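Putative lipase/esterase (PDB 3BXP) is a putative carboxylesterase of the alpha/beta-hydrolase clan, thought to hydrolyse carboxylic ester bonds. Local coordinates at residues 71-76 with 84-89. Numbering follows the deposited sequence.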
ATOM      1  N   LEU B  71     -16.619 -10.217 -17.367  1.00 18.87           N
ATOM      2  CA  LEU B  71     -16.698  -9.469 -18.624  1.00 18.42           C
ATOM      3  C   LEU B  71     -15.463  -9.770 -19.457  1.00 23.21           C
ATOM      4  O   LEU B  71     -14.373  -9.371 -19.109  1.00 21.46           O
ATOM      5  CB  LEU B  71     -16.800  -7.976 -18.370  1.00 20.58           C
ATOM      6  CG  LEU B  71     -16.527  -7.148 -19.665  1.00 18.43           C
ATOM      7  CD1 LEU B  71     -17.429  -7.477 -20.850  1.00 24.36           C
ATOM      8  CD2 LEU B  71     -16.576  -5.659 -19.236  1.00 22.52           C
ATOM      9  N   ASN B  72     -15.640 -10.544 -20.522  1.00 20.59           N
ATOM     10  CA  ASN B  72     -14.572 -10.851 -21.436  1.00 20.44           C
ATOM     11  C   ASN B  72     -14.440  -9.766 -22.498  1.00 20.08           C
ATOM     12  O   ASN B  72     -14.954  -9.891 -23.548  1.00 22.10           O
ATOM     13  CB  ASN B  72     -14.839 -12.220 -22.062  1.00 22.68           C
ATOM     14  CG  ASN B  72     -14.320 -13.410 -21.213  1.00 30.05           C
ATOM     15  OD1 ASN B  72     -13.812 -13.275 -20.098  1.00 23.79           O
ATOM     16  ND2 ASN B  72     -14.405 -14.592 -21.802  1.00 41.20           N
ATOM     17  N   TYR B  73     -13.758  -8.700 -22.145  1.00 19.56           N
ATOM     18  CA  TYR B  73     -13.678  -7.456 -22.940  1.00 20.01           C
ATOM     19  C   TYR B  73     -12.834  -7.698 -24.205  1.00 22.32           C
ATOM     20  O   TYR B  73     -12.059  -8.657 -24.321  1.00 21.11           O
ATOM     21  CB  TYR B  73     -13.139  -6.302 -22.057  1.00 19.96           C
ATOM     22  CG  TYR B  73     -11.820  -6.703 -21.468  1.00 19.13           C
ATOM     23  CD1 TYR B  73     -10.673  -6.635 -22.235  1.00 18.90           C
ATOM     24  CD2 TYR B  73     -11.716  -7.215 -20.163  1.00 20.28           C
ATOM     25  CE1 TYR B  73      -9.427  -7.061 -21.749  1.00 20.72           C
ATOM     26  CE2 TYR B  73     -10.476  -7.669 -19.667  1.00 20.10           C
ATOM     27  CZ  TYR B  73      -9.347  -7.598 -20.461  1.00 21.23           C
ATOM     28  OH  TYR B  73      -8.137  -8.080 -19.976  1.00 22.13           O
ATOM     29  N   GLN B  74     -12.966  -6.777 -25.146  1.00 19.96           N
ATOM     30  CA  GLN B  74     -12.245  -6.846 -26.409  1.00 20.66           C
ATOM     31  C   GLN B  74     -10.758  -7.111 -26.250  1.00 20.51           C
ATOM     32  O   GLN B  74     -10.041  -6.393 -25.530  1.00 20.57           O
ATOM     33  CB  GLN B  74     -12.422  -5.506 -27.115  1.00 20.71           C
ATOM     34  CG  GLN B  74     -11.961  -5.458 -28.497  1.00 18.91           C
ATOM     35  CD  GLN B  74     -12.710  -6.409 -29.372  1.00 24.36           C
ATOM     36  OE1 GLN B  74     -13.925  -6.331 -29.476  1.00 26.42           O
ATOM     37  NE2 GLN B  74     -11.995  -7.323 -30.017  1.00 27.23           N
ATOM     38  N   LEU B  75     -10.257  -8.033 -27.064  1.00 20.10           N
ATOM     39  CA  LEU B  75      -8.825  -8.340 -27.099  1.00 19.34           C
ATOM     40  C   LEU B  75      -8.270  -7.920 -28.461  1.00 21.09           C
ATOM     41  O   LEU B  75      -9.021  -7.492 -29.368  1.00 20.15           O
ATOM     42  CB  LEU B  75      -8.602  -9.844 -26.961  1.00 17.93           C
ATOM     43  CG  LEU B  75      -9.154 -10.477 -25.700  1.00 16.99           C
ATOM     44  CD1 LEU B  75      -8.995 -11.995 -25.763  1.00 19.25           C
ATOM     45  CD2 LEU B  75      -8.460  -9.802 -24.496  1.00 17.21           C
ATOM     46  N   ILE B  76      -6.959  -8.072 -28.607  1.00 20.33           N
ATOM     47  CA  ILE B  76      -6.289  -7.618 -29.851  1.00 18.13           C
ATOM     48  C   ILE B  76      -6.376  -8.719 -30.914  1.00 19.43           C
ATOM     49  O   ILE B  76      -5.928  -8.542 -32.005  1.00 20.00           O
ATOM     50  CB  ILE B  76      -4.805  -7.143 -29.637  1.00 20.94           C
ATOM     51  CG1 ILE B  76      -3.887  -8.268 -29.175  1.00 20.65           C
ATOM     52  CG2 ILE B  76      -4.679  -5.998 -28.665  1.00 18.03           C
ATOM     53  CD1 ILE B  76      -2.413  -7.907 -29.387  1.00 24.75           C
ATOM     54  N   PRO B  84     -11.754   1.995 -28.689  1.00 19.23           N
ATOM     55  CA  PRO B  84     -12.486   2.334 -27.469  1.00 22.08           C
ATOM     56  C   PRO B  84     -13.428   1.240 -27.015  1.00 20.86           C
ATOM     57  O   PRO B  84     -14.127   1.360 -26.013  1.00 21.62           O
ATOM     58  CB  PRO B  84     -13.275   3.565 -27.881  1.00 24.05           C
ATOM     59  CG  PRO B  84     -13.598   3.310 -29.287  1.00 23.20           C
ATOM     60  CD  PRO B  84     -12.371   2.619 -29.878  1.00 25.18           C
ATOM     61  N   TRP B  85     -13.405   0.141 -27.733  1.00 21.64           N
ATOM     62  CA  TRP B  85     -14.449  -0.891 -27.577  1.00 18.71           C
ATOM     63  C   TRP B  85     -14.627  -1.430 -26.164  1.00 20.33           C
ATOM     64  O   TRP B  85     -15.769  -1.585 -25.725  1.00 19.77           O
ATOM     65  CB  TRP B  85     -14.251  -2.058 -28.550  1.00 21.24           C
ATOM     66  CG  TRP B  85     -13.709  -1.575 -29.880  1.00 17.47           C
ATOM     67  CD1 TRP B  85     -12.465  -1.834 -30.397  1.00 19.09           C
ATOM     68  CD2 TRP B  85     -14.342  -0.689 -30.803  1.00 20.86           C
ATOM     69  NE1 TRP B  85     -12.290  -1.155 -31.563  1.00 19.06           N
ATOM     70  CE2 TRP B  85     -13.442  -0.472 -31.848  1.00 18.29           C
ATOM     71  CE3 TRP B  85     -15.606  -0.075 -30.853  1.00 25.92           C
ATOM     72  CZ2 TRP B  85     -13.734   0.356 -32.928  1.00 21.31           C
ATOM     73  CZ3 TRP B  85     -15.911   0.731 -31.944  1.00 21.85           C
ATOM     74  CH2 TRP B  85     -14.990   0.919 -32.974  1.00 25.78           C
ATOM     75  N   ALA B  86     -13.538  -1.737 -25.462  1.00 19.28           N
ATOM     76  CA  ALA B  86     -13.656  -2.323 -24.124  1.00 17.56           C
ATOM     77  C   ALA B  86     -14.429  -1.418 -23.159  1.00 21.04           C
ATOM     78  O   ALA B  86     -15.141  -1.929 -22.315  1.00 21.29           O
ATOM     79  CB  ALA B  86     -12.270  -2.690 -23.533  1.00 18.11           C
ATOM     80  N   LEU B  87     -14.235  -0.114 -23.261  1.00 20.26           N
ATOM     81  CA  LEU B  87     -14.921   0.887 -22.415  1.00 18.86           C
ATOM     82  C   LEU B  87     -16.451   0.872 -22.655  1.00 19.98           C
ATOM     83  O   LEU B  87     -17.247   0.848 -21.712  1.00 19.35           O
ATOM     84  CB  LEU B  87     -14.365   2.297 -22.665  1.00 19.85           C
ATOM     85  CG  LEU B  87     -12.915   2.550 -22.343  1.00 21.28           C
ATOM     86  CD1 LEU B  87     -12.519   3.930 -22.851  1.00 22.28           C
ATOM     87  CD2 LEU B  87     -12.646   2.416 -20.843  1.00 23.28           C
ATOM     88  N   GLN B  88     -16.831   0.794 -23.929  1.00 23.37           N
ATOM     89  CA  GLN B  88     -18.248   0.715 -24.363  1.00 21.41           C
ATOM     90  C   GLN B  88     -18.880  -0.587 -23.866  1.00 21.25           C
ATOM     91  O   GLN B  88     -19.990  -0.593 -23.334  1.00 20.38           O
ATOM     92  CB  GLN B  88     -18.346   0.910 -25.887  1.00 20.99           C
ATOM     93  CG  GLN B  88     -17.890   2.311 -26.293  1.00 20.08           C
ATOM     94  CD  GLN B  88     -17.530   2.546 -27.763  1.00 22.78           C
ATOM     95  OE1 GLN B  88     -17.276   1.642 -28.543  1.00 27.42           O
ATOM     96  NE2 GLN B  88     -17.432   3.816 -28.112  1.00 36.40           N
ATOM     97  N   GLN B  89     -18.124  -1.684 -23.958  1.00 20.42           N
ATOM     98  CA  GLN B  89     -18.601  -3.001 -23.483  1.00 17.68           C
ATOM     99  C   GLN B  89     -18.792  -3.048 -21.972  1.00 20.42           C
ATOM    100  O   GLN B  89     -19.732  -3.641 -21.480  1.00 19.68           O
ATOM    101  CB  GLN B  89     -17.620  -4.086 -23.900  1.00 21.09           C
ATOM    102  CG  GLN B  89     -17.493  -4.290 -25.394  1.00 21.85           C
ATOM    103  CD  GLN B  89     -16.314  -5.182 -25.808  1.00 20.71           C
ATOM    104  OE1 GLN B  89     -15.284  -5.315 -25.106  1.00 19.58           O
ATOM    105  NE2 GLN B  89     -16.462  -5.796 -26.991  1.00 19.19           N
TER
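Gln-89 reaches out from near the start of its helix and plugs its amide into the chain just beyond a strand: OE1 takes the backbone N-H of Gln-74 at 2.7 Å. The N-H arrives in the carbonyl plane, on a lone pair, and the bond is moderately bent, 148° at the hydrogen. With CG of Gln-89 anti to its own carbonyl carbon (chi1 -65°) and the chain extended beyond, the amide gets clear of the helix. Its oxygen also sits 3.4 Å from CA of Tyr-73, while NE2 is held by the carbonyl of His-14, so both ends of this buried amide are engaged and its rotation is fixed. The side chain of Gln-74 crosses it obliquely, CB lying 3.5 Å from Gln-89 OE1, with the two amide planes 27° apart. A bend at chi2 turns Gln-74 beyond CG, and its NE2 donates to the carbonyl of Leu-75 in an almost straight bond of 3.0 Å. Alongside, Trp-85 points the same way, its CB 4.1 Å from Gln-74 CG and its ring nearly perpendicular to the Gln-74 amide. One residue on from Trp-85, CB of Ala-86 meets CB of Tyr-73 at 4.0 Å; the phenol leads away from the helix, with OH bonded to the carbonyl of Pro-42. An alanine at Gln-89 would probably leave the N-H of Gln-74 and the carbonyl of His-14 without these partners and open a gap beside the Gln-74 side chain. The arrangement belongs to the first half of the beta-alpha-beta crossover from strand 67-72 through helix 85-99 to the parallel strand 110-116, as in alpha/beta-hydrolases, and Tyr-73 extends it to Ala-118, beside the probable nucleophile elbow at Ser-117.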